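Local atomic coordinates of histidinol-phosphate aminotransferase (Clostridium acetobutylicum, PDB entry 3FTB), a protein that probably transfers amino groups using pyridoxal 5'-phosphate, as expected of a histidinol-phosphate aminotransferase. Residues A[61-66]-A[250-255]; A[69-74]-A[79-84]; A[91-96]-A[240-245]; A[96-101]-A[179-184]. All blocks are in the same frame, centred on the assembly; numbering follows the deposited sequence.

Contact 1: A[61-66]-A[250-255]; sequences VNYRRL and FAEMAA
This is a buried, mainly side-chain contact in which Tyr63 and Leu66, at the start of helix 64-74, lie against Glu252 and Ala255 of helix 249-257. Leu66 supplies the apolar half. A chi1 of -157° puts its CG anti to the backbone N, and the two methyls meet different partners: CD2 sits 3.7 Å from Ala255 CB, and CD1 rests 3.9 Å from Glu252 CG, against the aliphatic part of that side chain. Glu252 then runs on, fully extended, toward Tyr63. Its OE2 arrives at the edge of the phenol ring, near the ring plane and 3.5 Å from Tyr63 CD1, while the carboxylate plane is turned 72° from the ring. The phenol OH is engaged elsewhere, hydrogen-bonded to Ile247 O. In a chain with the class I and II aminotransferase fold, this packing joins two helices widely separated in sequence beside strand 80-84, whose Leu83 also touches Tyr63 and Leu66. A water carries the polar half: it donates to Glu252 OE2, so closely that its exact place is uncertain, and accepts a weak bond from Leu66 N at 3.3 Å. Tyr63 occupies the N-cap position, so the carboxylate lies near the N-terminal end of helix 64-74, where the helix dipole would probably favour its negative charge. Two residues before Glu252, Phe250 stacks on Phe250 of the second subunit.

Contact 2: A[69-74]-A[79-84]; sequences SIENYL and IGIVLG
Within segment 69-74, Ile70 is the first to meet the strand. Its CB points toward segment 79-84, and the extended CG1 branch carries CD1 to the strand, where it faces both Leu83 CD2, at 4.2 Å, and Ile81 CG2, at 4.4 Å. These are loose van der Waals contacts. The same isoleucine also packs on Tyr226 and Ile228 of strand 225-229, so it covers the border between two adjacent strands.

Glu71 follows and works in two ways. With CG anti to its own carbonyl carbon (chi1 -75°), the extended chain reaches across to the strand and crosses Ile81 at about a right angle, bringing CG within 3.7 Å of Ile81 CD1. The aliphatic part is thus used as a hydrophobic surface, and the carboxylate goes beyond it. One oxygen, OE1, forms a salt bridge with Lys77 in the connecting turn. The other, OE2, receives a hydrogen bond from a water that in turn accepts one from Ile79 N at 3.0 Å; the modelled distance from that water to OE2 is short enough to leave its exact position doubtful. If the water is placed correctly, it links the helix to Ile79, just before the strand.

Farther on, Leu74 also points toward the strand segment, without a close approach, and packs on Ile228 of the adjacent strand. The axes of helix and strand run 10.7 Å apart at 121°, a layer spacing usual for helices packed on a sheet. Here the layer covers strand 80-84, an outermost strand of the seven-stranded mixed sheet typical of the fold type I pyridoxal phosphate enzymes.

Contact 3: A[91-96]-A[240-245]; sequences IELSIS and AKQNPW
Lys241 and Leu93 bury the most surface here, and Ser96 completes the group. The lysine stretches out from the loop, and its aliphatic chain lies alongside Leu93, the two pointing opposite ways, with Lys241 CB 3.9 Å from Leu93 CD2. The other methyl of the leucine, CD1, packs 3.6 Å from Gln242 CG, so its branched end spans two successive loop residues. At the far end of the lysine, NZ donates a hydrogen bond of 3.0 Å to Ser96 OG. That hydroxyl is held in place from behind: with chi1 at 78° it folds back over the last turn of the helix and donates to Leu93 O, at a C=O...OG angle of 122°. It therefore accepts from the lysine and gives to the backbone, while the ammonium group sits near the C-terminal end of the helix, where the dipole would probably suit a positive charge. Lys117 of the second subunit is hydrogen-bonded to Lys241 O and Gln242 O. Near the surface, the contact joins the end of helix 87-95 to the loop running from helix 232-239 to helix 249-257, and Ser94 on that first helix packs on strand 207-212.

Contact 4: A[96-101]-A[179-184]; sequences SLFEKI and TIIIDE
Thr179 OG1 lies 3.7 Å from Phe98 CE1, on a residue whose backbone is hydrogen-bonded to Asp146, just before strand 147-151. Lys100 forms a backbone hydrogen bond with the same aspartate, so both segments bond to it at one end of the sheet. No polar bond passes directly between them; the joining is done by side chains. Phe98 carries most of it, with its CG anti to the carbonyl carbon (chi1 -44°) and the far rim of the ring reaching the strand. Its CZ lies 3.6 Å from Thr179 CB, as the ring crosses the threonine at about a right angle. One atom along the rim, CE2 approaches Ile181 CD1 at 3.9 Å. Over the centre of one ring face sits Leu97 CB, 3.9 Å above the plane. Ile101, the second residue of strand 100-105, adds a looser apolar touch through its CD1, 4.3 Å from Ile181 CD1. In the sheet, strand 147-151 runs between 100-105 and 179-183, so these side chains meet over it, and Phe98 and Ile101 also touch Ser147. The chemistry implies cohesion by dispersion and burial of apolar surface, with no hydrogen bond between the two segments and Asp146 bonded to both.

In the fold
Contacts 1 and 2 share helix 64-74, with centres 10 Å apart, and meet directly through Ser69 OG and Ala255 O. The centre of contact 3 lies about 17 Å from that of contact 1 and about 16 Å from that of contact 2; its Trp245 packs against Val61 and Tyr63. Contact 4 shares Ser96 with contact 3, their centres about 13 Å apart. Along the chain, contact 2 closes first; contact 4 falls within the span bridged by contact 3, and contact 1 encloses all three. Contacts 2 and 4 reach the same seven-stranded sheet, at its outermost strand 80-84 and farther in at 179-183. Contacts 1, 3 and 4 tie early parts of the chain to later ones, while contact 2 packs neighbouring early elements.

Contact 1: A[61-66]-A[250-255]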
loop_
_atom_site.group_PDB
_atom_site.type_symbol
_atom_site.label_atom_id
_atom_site.label_comp_id
_atom_site.label_asym_id
_atom_site.label_seq_id
_atom_site.Cartn_x
_atom_site.Cartn_y
_atom_site.Cartn_z
ATOM N N VAL A 61 -11.413 0.087 -9.247
ATOM C CA VAL A 61 -10.137 0.729 -9.557
ATOM C C VAL A 61 -10.221 2.259 -9.418
ATOM O O VAL A 61 -9.198 2.944 -9.402
ATOM C CB VAL A 61 -9.620 0.339 -10.963
ATOM C CG1 VAL A 61 -10.183 1.283 -12.027
ATOM C CG2 VAL A 61 -8.102 0.348 -10.997
ATOM N N ASN A 62 -11.441 2.787 -9.320
ATOM C CA ASN A 62 -11.653 4.234 -9.142
ATOM C C ASN A 62 -12.117 4.626 -7.735
ATOM O O ASN A 62 -12.183 5.807 -7.409
ATOM C CB ASN A 62 -12.643 4.789 -10.179
ATOM C CG ASN A 62 -12.045 4.900 -11.578
ATOM O OD1 ASN A 62 -12.775 4.867 -12.569
ATOM N ND2 ASN A 62 -10.717 5.029 -11.664
ATOM N N TYR A 63 -12.458 3.634 -6.917
ATOM C CA TYR A 63 -12.847 3.851 -5.515
ATOM C C TYR A 63 -13.968 4.884 -5.308
ATOM O O TYR A 63 -13.963 5.619 -4.304
ATOM C CB TYR A 63 -11.626 4.232 -4.655
ATOM C CG TYR A 63 -10.612 3.116 -4.475
ATOM C CD1 TYR A 63 -10.868 2.046 -3.628
ATOM C CD2 TYR A 63 -9.404 3.137 -5.153
ATOM C CE1 TYR A 63 -9.950 1.028 -3.468
ATOM C CE2 TYR A 63 -8.475 2.121 -4.999
ATOM C CZ TYR A 63 -8.752 1.070 -4.158
ATOM O OH TYR A 63 -7.826 0.060 -4.009
ATOM N N ARG A 64 -14.933 4.924 -6.227
ATOM C CA ARG A 64 -15.995 5.933 -6.164
ATOM C C ARG A 64 -16.754 5.963 -4.831
ATOM O O ARG A 64 -17.058 7.038 -4.311
ATOM C CB ARG A 64 -16.988 5.779 -7.321
ATOM C CG ARG A 64 -18.031 6.907 -7.384
ATOM C CD ARG A 64 -19.139 6.644 -8.402
ATOM N NE ARG A 64 -19.706 5.313 -8.225
ATOM C CZ ARG A 64 -20.793 5.050 -7.511
ATOM N NH1 ARG A 64 -21.443 6.036 -6.919
ATOM N NH2 ARG A 64 -21.226 3.800 -7.396
ATOM N N ARG A 65 -17.072 4.796 -4.280
ATOM C CA ARG A 65 -17.834 4.756 -3.033
ATOM C C ARG A 65 -16.991 5.244 -1.842
ATOM O O ARG A 65 -17.500 5.866 -0.900
ATOM C CB ARG A 65 -18.403 3.358 -2.785
ATOM C CG ARG A 65 -19.478 3.321 -1.700
ATOM C CD ARG A 65 -20.236 1.987 -1.669
ATOM N NE ARG A 65 -21.042 1.848 -0.456
ATOM C CZ ARG A 65 -20.719 1.086 0.587
ATOM N NH1 ARG A 65 -19.601 0.372 0.577
ATOM N NH2 ARG A 65 -21.520 1.032 1.644
ATOM N N LEU A 66 -15.692 4.986 -1.898
ATOM C CA LEU A 66 -14.796 5.483 -0.865
ATOM C C LEU A 66 -14.723 7.019 -0.917
ATOM O O LEU A 66 -14.910 7.713 0.099
ATOM C CB LEU A 66 -13.405 4.876 -1.045
ATOM C CG LEU A 66 -12.520 4.838 0.206
ATOM C CD1 LEU A 66 -11.276 4.001 -0.060
ATOM C CD2 LEU A 66 -12.139 6.217 0.651
ATOM N N PHE A 250 -10.306 -3.723 3.654
ATOM C CA PHE A 250 -10.695 -3.351 5.017
ATOM C C PHE A 250 -10.524 -1.848 5.223
ATOM O O PHE A 250 -11.392 -1.175 5.794
ATOM C CB PHE A 250 -9.878 -4.132 6.047
ATOM C CG PHE A 250 -10.153 -5.608 6.038
ATOM C CD1 PHE A 250 -11.304 -6.116 6.623
ATOM C CD2 PHE A 250 -9.262 -6.493 5.443
ATOM C CE1 PHE A 250 -11.555 -7.479 6.612
ATOM C CE2 PHE A 250 -9.517 -7.854 5.430
ATOM C CZ PHE A 250 -10.666 -8.345 6.013
ATOM N N ALA A 251 -9.396 -1.330 4.748
ATOM C CA ALA A 251 -9.147 0.101 4.755
ATOM C C ALA A 251 -10.334 0.795 4.111
ATOM O O ALA A 251 -10.895 1.733 4.674
ATOM C CB ALA A 251 -7.866 0.420 3.994
ATOM N N GLU A 252 -10.721 0.318 2.932
ATOM C CA GLU A 252 -11.884 0.851 2.233
ATOM C C GLU A 252 -13.131 0.761 3.101
ATOM O O GLU A 252 -13.896 1.723 3.191
ATOM C CB GLU A 252 -12.102 0.098 0.926
ATOM C CG GLU A 252 -13.231 0.614 0.086
ATOM C CD GLU A 252 -13.410 -0.199 -1.181
ATOM O OE1 GLU A 252 -13.367 -1.445 -1.098
ATOM O OE2 GLU A 252 -13.590 0.405 -2.258
ATOM N N MET A 253 -13.326 -0.391 3.745
ATOM C CA MET A 253 -14.491 -0.593 4.601
ATOM C C MET A 253 -14.519 0.386 5.771
ATOM O O MET A 253 -15.587 0.871 6.154
ATOM C CB MET A 253 -14.575 -2.034 5.112
ATOM C CG MET A 253 -15.804 -2.280 5.986
ATOM S SD MET A 253 -15.560 -1.926 7.747
ATOM C CE MET A 253 -14.734 -3.454 8.201
ATOM N N ALA A 254 -13.348 0.674 6.338
ATOM C CA ALA A 254 -13.259 1.625 7.441
ATOM C C ALA A 254 -13.615 3.032 6.996
ATOM O O ALA A 254 -14.473 3.675 7.587
ATOM C CB ALA A 254 -11.872 1.604 8.074
ATOM N N ALA A 255 -12.948 3.504 5.950
ATOM C CA ALA A 255 -13.215 4.833 5.393
ATOM C C ALA A 255 -14.674 5.034 4.998
ATOM O O ALA A 255 -15.164 6.156 4.946
ATOM C CB ALA A 255 -12.320 5.090 4.187
HETATM O O HOH W 1 -14.602 2.294 -3.509
#

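Contact 2: A[69-74]-A[79-84]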
loop_
_atom_site.group_PDB
_atom_site.type_symbol
_atom_site.label_atom_id
_atom_site.label_comp_id
_atom_site.label_asym_id
_atom_site.label_seq_id
_atom_site.Cartn_x
_atom_site.Cartn_y
_atom_site.Cartn_z
ATOM N N SER A 69 -17.648 8.893 0.524
ATOM C CA SER A 69 -17.691 8.947 1.983
ATOM C C SER A 69 -16.865 10.115 2.516
ATOM O O SER A 69 -17.322 10.884 3.356
ATOM C CB SER A 69 -17.187 7.634 2.585
ATOM O OG SER A 69 -17.310 7.644 4.001
ATOM N N ILE A 70 -15.643 10.236 2.011
ATOM C CA ILE A 70 -14.755 11.344 2.346
ATOM C C ILE A 70 -15.378 12.684 1.960
ATOM O O ILE A 70 -15.372 13.628 2.750
ATOM C CB ILE A 70 -13.395 11.185 1.644
ATOM C CG1 ILE A 70 -12.641 9.990 2.228
ATOM C CG2 ILE A 70 -12.572 12.462 1.761
ATOM C CD1 ILE A 70 -11.421 9.597 1.409
ATOM N N GLU A 71 -15.929 12.756 0.746
ATOM C CA GLU A 71 -16.614 13.962 0.284
ATOM C C GLU A 71 -17.725 14.345 1.249
ATOM O O GLU A 71 -17.969 15.521 1.483
ATOM C CB GLU A 71 -17.202 13.744 -1.109
ATOM C CG GLU A 71 -16.183 13.762 -2.240
ATOM C CD GLU A 71 -16.843 13.621 -3.604
ATOM O OE1 GLU A 71 -18.061 13.338 -3.635
ATOM O OE2 GLU A 71 -16.157 13.793 -4.639
ATOM N N ASN A 72 -18.401 13.340 1.798
ATOM C CA ASN A 72 -19.507 13.560 2.723
ATOM C C ASN A 72 -18.977 13.890 4.095
ATOM O O ASN A 72 -19.637 14.563 4.885
ATOM C CB ASN A 72 -20.380 12.312 2.836
ATOM C CG ASN A 72 -21.211 12.064 1.598
ATOM O OD1 ASN A 72 -21.386 12.953 0.763
ATOM N ND2 ASN A 72 -21.733 10.849 1.472
ATOM N N TYR A 73 -17.788 13.370 4.377
ATOM C CA TYR A 73 -17.129 13.594 5.647
ATOM C C TYR A 73 -16.654 15.029 5.697
ATOM O O TYR A 73 -16.745 15.687 6.728
ATOM C CB TYR A 73 -15.933 12.660 5.775
ATOM C CG TYR A 73 -15.112 12.875 7.021
ATOM C CD1 TYR A 73 -15.661 12.655 8.280
ATOM C CD2 TYR A 73 -13.785 13.273 6.944
ATOM C CE1 TYR A 73 -14.919 12.835 9.423
ATOM C CE2 TYR A 73 -13.040 13.452 8.072
ATOM C CZ TYR A 73 -13.609 13.237 9.320
ATOM O OH TYR A 73 -12.864 13.413 10.481
ATOM N N LEU A 74 -16.148 15.508 4.566
ATOM C CA LEU A 74 -15.614 16.855 4.483
ATOM C C LEU A 74 -16.636 17.868 3.941
ATOM O O LEU A 74 -16.367 19.067 3.907
ATOM C CB LEU A 74 -14.350 16.865 3.618
ATOM C CG LEU A 74 -13.230 15.859 3.914
ATOM C CD1 LEU A 74 -12.169 15.979 2.848
ATOM C CD2 LEU A 74 -12.608 16.050 5.301
ATOM N N ILE A 79 -13.517 18.004 -5.943
ATOM C CA ILE A 79 -12.171 18.193 -5.402
ATOM C C ILE A 79 -11.296 17.027 -5.811
ATOM O O ILE A 79 -11.793 15.940 -6.079
ATOM C CB ILE A 79 -12.168 18.268 -3.861
ATOM C CG1 ILE A 79 -13.008 17.139 -3.258
ATOM C CG2 ILE A 79 -12.700 19.602 -3.389
ATOM C CD1 ILE A 79 -12.756 16.921 -1.751
ATOM N N GLY A 80 -9.994 17.257 -5.876
ATOM C CA GLY A 80 -9.063 16.162 -6.056
ATOM C C GLY A 80 -9.000 15.358 -4.763
ATOM O O GLY A 80 -8.984 15.923 -3.656
ATOM N N ILE A 81 -8.981 14.035 -4.902
ATOM C CA ILE A 81 -8.826 13.139 -3.767
ATOM C C ILE A 81 -7.772 12.097 -4.122
ATOM O O ILE A 81 -7.840 11.464 -5.171
ATOM C CB ILE A 81 -10.153 12.449 -3.406
ATOM C CG1 ILE A 81 -11.228 13.488 -3.076
ATOM C CG2 ILE A 81 -9.953 11.493 -2.230
ATOM C CD1 ILE A 81 -12.622 12.909 -3.019
ATOM N N VAL A 82 -6.778 11.941 -3.258
ATOM C CA VAL A 82 -5.743 10.950 -3.485
ATOM C C VAL A 82 -5.744 9.979 -2.323
ATOM O O VAL A 82 -5.754 10.395 -1.172
ATOM C CB VAL A 82 -4.342 11.584 -3.702
ATOM C CG1 VAL A 82 -4.267 12.251 -5.079
ATOM C CG2 VAL A 82 -4.016 12.581 -2.614
ATOM N N LEU A 83 -5.772 8.685 -2.636
ATOM C CA LEU A 83 -5.837 7.634 -1.622
ATOM C C LEU A 83 -4.441 7.100 -1.346
ATOM O O LEU A 83 -3.629 6.943 -2.254
ATOM C CB LEU A 83 -6.775 6.503 -2.068
ATOM C CG LEU A 83 -8.146 7.036 -2.485
ATOM C CD1 LEU A 83 -9.020 5.936 -3.064
ATOM C CD2 LEU A 83 -8.841 7.733 -1.325
ATOM N N GLY A 84 -4.150 6.839 -0.081
ATOM C CA GLY A 84 -2.834 6.362 0.272
ATOM C C GLY A 84 -2.855 5.210 1.246
ATOM O O GLY A 84 -3.700 5.144 2.144
HETATM O O HOH W 2 -14.498 15.166 -5.764
#

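Contact 3: A[91-96]-A[240-245]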
loop_
_atom_site.group_PDB
_atom_site.type_symbol
_atom_site.label_atom_id
_atom_site.label_comp_id
_atom_site.label_asym_id
_atom_site.label_seq_id
_atom_site.Cartn_x
_atom_site.Cartn_y
_atom_site.Cartn_z
ATOM N N ILE A 91 2.350 12.229 2.109
ATOM C CA ILE A 91 3.425 13.134 2.509
ATOM C C ILE A 91 4.613 13.005 1.558
ATOM O O ILE A 91 5.064 13.993 0.966
ATOM C CB ILE A 91 3.895 12.831 3.942
ATOM C CG1 ILE A 91 2.754 13.081 4.936
ATOM C CG2 ILE A 91 5.129 13.660 4.290
ATOM C CD1 ILE A 91 3.072 12.659 6.353
ATOM N N GLU A 92 5.107 11.779 1.401
ATOM C CA GLU A 92 6.187 11.514 0.457
ATOM C C GLU A 92 5.847 11.985 -0.956
ATOM O O GLU A 92 6.605 12.745 -1.556
ATOM C CB GLU A 92 6.546 10.025 0.431
ATOM C CG GLU A 92 7.430 9.636 -0.748
ATOM C CD GLU A 92 8.014 8.247 -0.605
ATOM O OE1 GLU A 92 8.339 7.858 0.535
ATOM O OE2 GLU A 92 8.151 7.546 -1.630
ATOM N N LEU A 93 4.705 11.530 -1.475
ATOM C CA LEU A 93 4.320 11.787 -2.864
ATOM C C LEU A 93 4.099 13.258 -3.182
ATOM O O LEU A 93 4.525 13.741 -4.234
ATOM C CB LEU A 93 3.067 10.998 -3.242
ATOM C CG LEU A 93 3.282 9.515 -3.532
ATOM C CD1 LEU A 93 1.951 8.832 -3.612
ATOM C CD2 LEU A 93 4.073 9.312 -4.812
ATOM N N SER A 94 3.419 13.967 -2.290
ATOM C CA SER A 94 3.185 15.384 -2.513
ATOM C C SER A 94 4.508 16.155 -2.497
ATOM O O SER A 94 4.680 17.138 -3.214
ATOM C CB SER A 94 2.193 15.945 -1.496
ATOM O OG SER A 94 2.613 15.688 -0.170
ATOM N N ILE A 95 5.454 15.687 -1.700
ATOM C CA ILE A 95 6.757 16.334 -1.629
ATOM C C ILE A 95 7.627 15.906 -2.818
ATOM O O ILE A 95 8.521 16.645 -3.250
ATOM C CB ILE A 95 7.460 16.042 -0.279
ATOM C CG1 ILE A 95 6.727 16.743 0.871
ATOM C CG2 ILE A 95 8.930 16.465 -0.316
ATOM C CD1 ILE A 95 7.204 16.306 2.253
ATOM N N SER A 96 7.339 14.724 -3.360
ATOM C CA SER A 96 8.073 14.200 -4.513
ATOM C C SER A 96 7.881 15.060 -5.755
ATOM O O SER A 96 8.623 14.925 -6.730
ATOM C CB SER A 96 7.654 12.756 -4.821
ATOM O OG SER A 96 6.412 12.701 -5.515
ATOM N N ALA A 240 -0.902 9.574 -11.075
ATOM C CA ALA A 240 0.022 9.144 -12.124
ATOM C C ALA A 240 1.257 8.442 -11.556
ATOM O O ALA A 240 1.886 7.630 -12.228
ATOM C CB ALA A 240 0.443 10.337 -12.964
ATOM N N LYS A 241 1.600 8.756 -10.312
ATOM C CA LYS A 241 2.764 8.158 -9.677
ATOM C C LYS A 241 2.429 6.838 -8.979
ATOM O O LYS A 241 3.275 5.944 -8.880
ATOM C CB LYS A 241 3.399 9.149 -8.693
ATOM C CG LYS A 241 3.911 10.421 -9.351
ATOM C CD LYS A 241 4.889 11.162 -8.457
ATOM C CE LYS A 241 5.688 12.170 -9.260
ATOM N NZ LYS A 241 6.803 12.780 -8.485
ATOM N N GLN A 242 1.193 6.712 -8.510
ATOM C CA GLN A 242 0.812 5.576 -7.674
ATOM C C GLN A 242 0.567 4.273 -8.431
ATOM O O GLN A 242 0.800 4.170 -9.637
ATOM C CB GLN A 242 -0.436 5.909 -6.863
ATOM C CG GLN A 242 -0.260 7.078 -5.923
ATOM C CD GLN A 242 -1.503 7.341 -5.108
ATOM O OE1 GLN A 242 -1.634 6.844 -3.993
ATOM N NE2 GLN A 242 -2.437 8.107 -5.671
ATOM N N ASN A 243 0.084 3.281 -7.692
ATOM C CA ASN A 243 -0.302 2.006 -8.265
ATOM C C ASN A 243 -1.786 1.737 -8.014
ATOM O O ASN A 243 -2.270 1.889 -6.889
ATOM C CB ASN A 243 0.549 0.895 -7.662
ATOM C CG ASN A 243 0.636 -0.316 -8.552
ATOM O OD1 ASN A 243 0.200 -1.404 -8.180
ATOM N ND2 ASN A 243 1.194 -0.135 -9.744
ATOM N N PRO A 244 -2.518 1.357 -9.067
ATOM C CA PRO A 244 -3.943 1.024 -8.961
ATOM C C PRO A 244 -4.180 -0.023 -7.872
ATOM O O PRO A 244 -3.270 -0.780 -7.538
ATOM C CB PRO A 244 -4.265 0.455 -10.336
ATOM C CG PRO A 244 -3.284 1.140 -11.246
ATOM C CD PRO A 244 -2.023 1.254 -10.449
ATOM N N TRP A 245 -5.389 -0.040 -7.322
ATOM C CA TRP A 245 -5.705 -0.792 -6.104
ATOM C C TRP A 245 -4.676 -0.729 -4.949
ATOM O O TRP A 245 -4.390 -1.751 -4.327
ATOM C CB TRP A 245 -5.994 -2.249 -6.453
ATOM C CG TRP A 245 -6.986 -2.396 -7.540
ATOM C CD1 TRP A 245 -8.335 -2.203 -7.452
ATOM C CD2 TRP A 245 -6.720 -2.772 -8.896
ATOM N NE1 TRP A 245 -8.923 -2.434 -8.674
ATOM C CE2 TRP A 245 -7.952 -2.788 -9.575
ATOM C CE3 TRP A 245 -5.556 -3.102 -9.601
ATOM C CZ2 TRP A 245 -8.056 -3.117 -10.925
ATOM C CZ3 TRP A 245 -5.663 -3.423 -10.942
ATOM C CH2 TRP A 245 -6.900 -3.428 -11.590
#

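Contact 4: A[96-101]-A[179-184]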
loop_
_atom_site.group_PDB
_atom_site.type_symbol
_atom_site.label_atom_id
_atom_site.label_comp_id
_atom_site.label_asym_id
_atom_site.label_seq_id
_atom_site.Cartn_x
_atom_site.Cartn_y
_atom_site.Cartn_z
ATOM N N SER A 96 7.339 14.724 -3.360
ATOM C CA SER A 96 8.073 14.200 -4.513
ATOM C C SER A 96 7.881 15.060 -5.755
ATOM O O SER A 96 8.623 14.925 -6.730
ATOM C CB SER A 96 7.654 12.756 -4.821
ATOM O OG SER A 96 6.412 12.701 -5.515
ATOM N N LEU A 97 6.895 15.955 -5.702
ATOM C CA LEU A 97 6.485 16.736 -6.863
ATOM C C LEU A 97 7.333 17.983 -7.081
ATOM O O LEU A 97 7.356 18.534 -8.186
ATOM C CB LEU A 97 5.033 17.168 -6.713
ATOM C CG LEU A 97 4.019 16.081 -6.393
ATOM C CD1 LEU A 97 2.609 16.615 -6.596
ATOM C CD2 LEU A 97 4.276 14.835 -7.260
ATOM N N PHE A 98 8.021 18.438 -6.037
ATOM C CA PHE A 98 8.728 19.718 -6.111
ATOM C C PHE A 98 10.233 19.576 -6.001
ATOM O O PHE A 98 10.735 18.550 -5.549
ATOM C CB PHE A 98 8.200 20.673 -5.047
ATOM C CG PHE A 98 6.717 20.666 -4.949
ATOM C CD1 PHE A 98 5.954 21.301 -5.905
ATOM C CD2 PHE A 98 6.079 19.982 -3.929
ATOM C CE1 PHE A 98 4.573 21.282 -5.830
ATOM C CE2 PHE A 98 4.709 19.958 -3.846
ATOM C CZ PHE A 98 3.947 20.604 -4.803
ATOM N N GLU A 99 10.944 20.622 -6.421
ATOM C CA GLU A 99 12.406 20.628 -6.402
ATOM C C GLU A 99 12.980 21.498 -5.267
ATOM O O GLU A 99 14.198 21.627 -5.127
ATOM C CB GLU A 99 12.985 21.013 -7.785
ATOM C CG GLU A 99 12.502 22.366 -8.347
ATOM C CD GLU A 99 13.052 22.685 -9.745
ATOM O OE1 GLU A 99 12.795 23.802 -10.270
ATOM O OE2 GLU A 99 13.738 21.812 -10.320
ATOM N N LYS A 100 12.097 22.073 -4.452
ATOM C CA LYS A 100 12.506 22.862 -3.293
ATOM C C LYS A 100 11.335 23.165 -2.359
ATOM O O LYS A 100 10.274 23.607 -2.801
ATOM C CB LYS A 100 13.154 24.161 -3.740
ATOM C CG LYS A 100 13.822 24.930 -2.629
ATOM C CD LYS A 100 14.564 26.100 -3.231
ATOM C CE LYS A 100 15.455 26.786 -2.234
ATOM N NZ LYS A 100 16.194 27.881 -2.920
ATOM N N ILE A 101 11.531 22.935 -1.064
ATOM C CA ILE A 101 10.453 23.132 -0.103
ATOM C C ILE A 101 10.909 23.889 1.147
ATOM O O ILE A 101 12.042 23.751 1.597
ATOM C CB ILE A 101 9.832 21.779 0.320
ATOM C CG1 ILE A 101 8.409 21.980 0.847
ATOM C CG2 ILE A 101 10.711 21.107 1.358
ATOM C CD1 ILE A 101 7.569 20.684 0.951
ATOM N N THR A 179 2.825 25.939 -4.026
ATOM C CA THR A 179 1.951 24.956 -3.390
ATOM C C THR A 179 2.208 24.849 -1.883
ATOM O O THR A 179 3.353 24.746 -1.442
ATOM C CB THR A 179 2.064 23.563 -4.053
ATOM O OG1 THR A 179 1.711 23.652 -5.440
ATOM C CG2 THR A 179 1.144 22.561 -3.359
ATOM N N ILE A 180 1.142 24.878 -1.092
ATOM C CA ILE A 180 1.301 24.739 0.349
ATOM C C ILE A 180 0.622 23.470 0.858
ATOM O O ILE A 180 -0.581 23.298 0.700
ATOM C CB ILE A 180 0.873 26.024 1.127
ATOM C CG1 ILE A 180 -0.641 26.132 1.267
ATOM C CG2 ILE A 180 1.446 27.277 0.481
ATOM C CD1 ILE A 180 -1.109 25.866 2.667
ATOM N N ILE A 181 1.424 22.580 1.442
ATOM C CA ILE A 181 0.964 21.275 1.914
ATOM C C ILE A 181 0.732 21.261 3.418
ATOM O O ILE A 181 1.681 21.397 4.194
ATOM C CB ILE A 181 2.002 20.176 1.617
ATOM C CG1 ILE A 181 2.297 20.093 0.115
ATOM C CG2 ILE A 181 1.517 18.831 2.167
ATOM C CD1 ILE A 181 3.618 19.431 -0.186
ATOM N N ILE A 182 -0.518 21.073 3.830
ATOM C CA ILE A 182 -0.842 21.089 5.253
ATOM C C ILE A 182 -1.220 19.722 5.797
ATOM O O ILE A 182 -2.280 19.183 5.460
ATOM C CB ILE A 182 -1.973 22.071 5.581
ATOM C CG1 ILE A 182 -1.679 23.434 4.983
ATOM C CG2 ILE A 182 -2.075 22.272 7.073
ATOM C CD1 ILE A 182 -2.579 24.520 5.527
ATOM N N ASP A 183 -0.349 19.182 6.649
ATOM C CA ASP A 183 -0.565 17.886 7.285
ATOM C C ASP A 183 -1.532 18.006 8.479
ATOM O O ASP A 183 -1.177 18.537 9.542
ATOM C CB ASP A 183 0.786 17.309 7.710
ATOM C CG ASP A 183 0.657 16.095 8.616
ATOM O OD1 ASP A 183 -0.483 15.653 8.875
ATOM O OD2 ASP A 183 1.706 15.590 9.072
ATOM N N GLU A 184 -2.757 17.522 8.292
ATOM C CA GLU A 184 -3.802 17.667 9.301
ATOM C C GLU A 184 -4.236 16.337 9.904
ATOM O O GLU A 184 -5.406 16.141 10.217
ATOM C CB GLU A 184 -5.013 18.387 8.702
ATOM C CG GLU A 184 -4.807 19.896 8.533
ATOM C CD GLU A 184 -6.077 20.600 8.136
ATOM O OE1 GLU A 184 -7.177 19.973 8.116
ATOM O OE2 GLU A 184 -5.967 21.799 7.840
#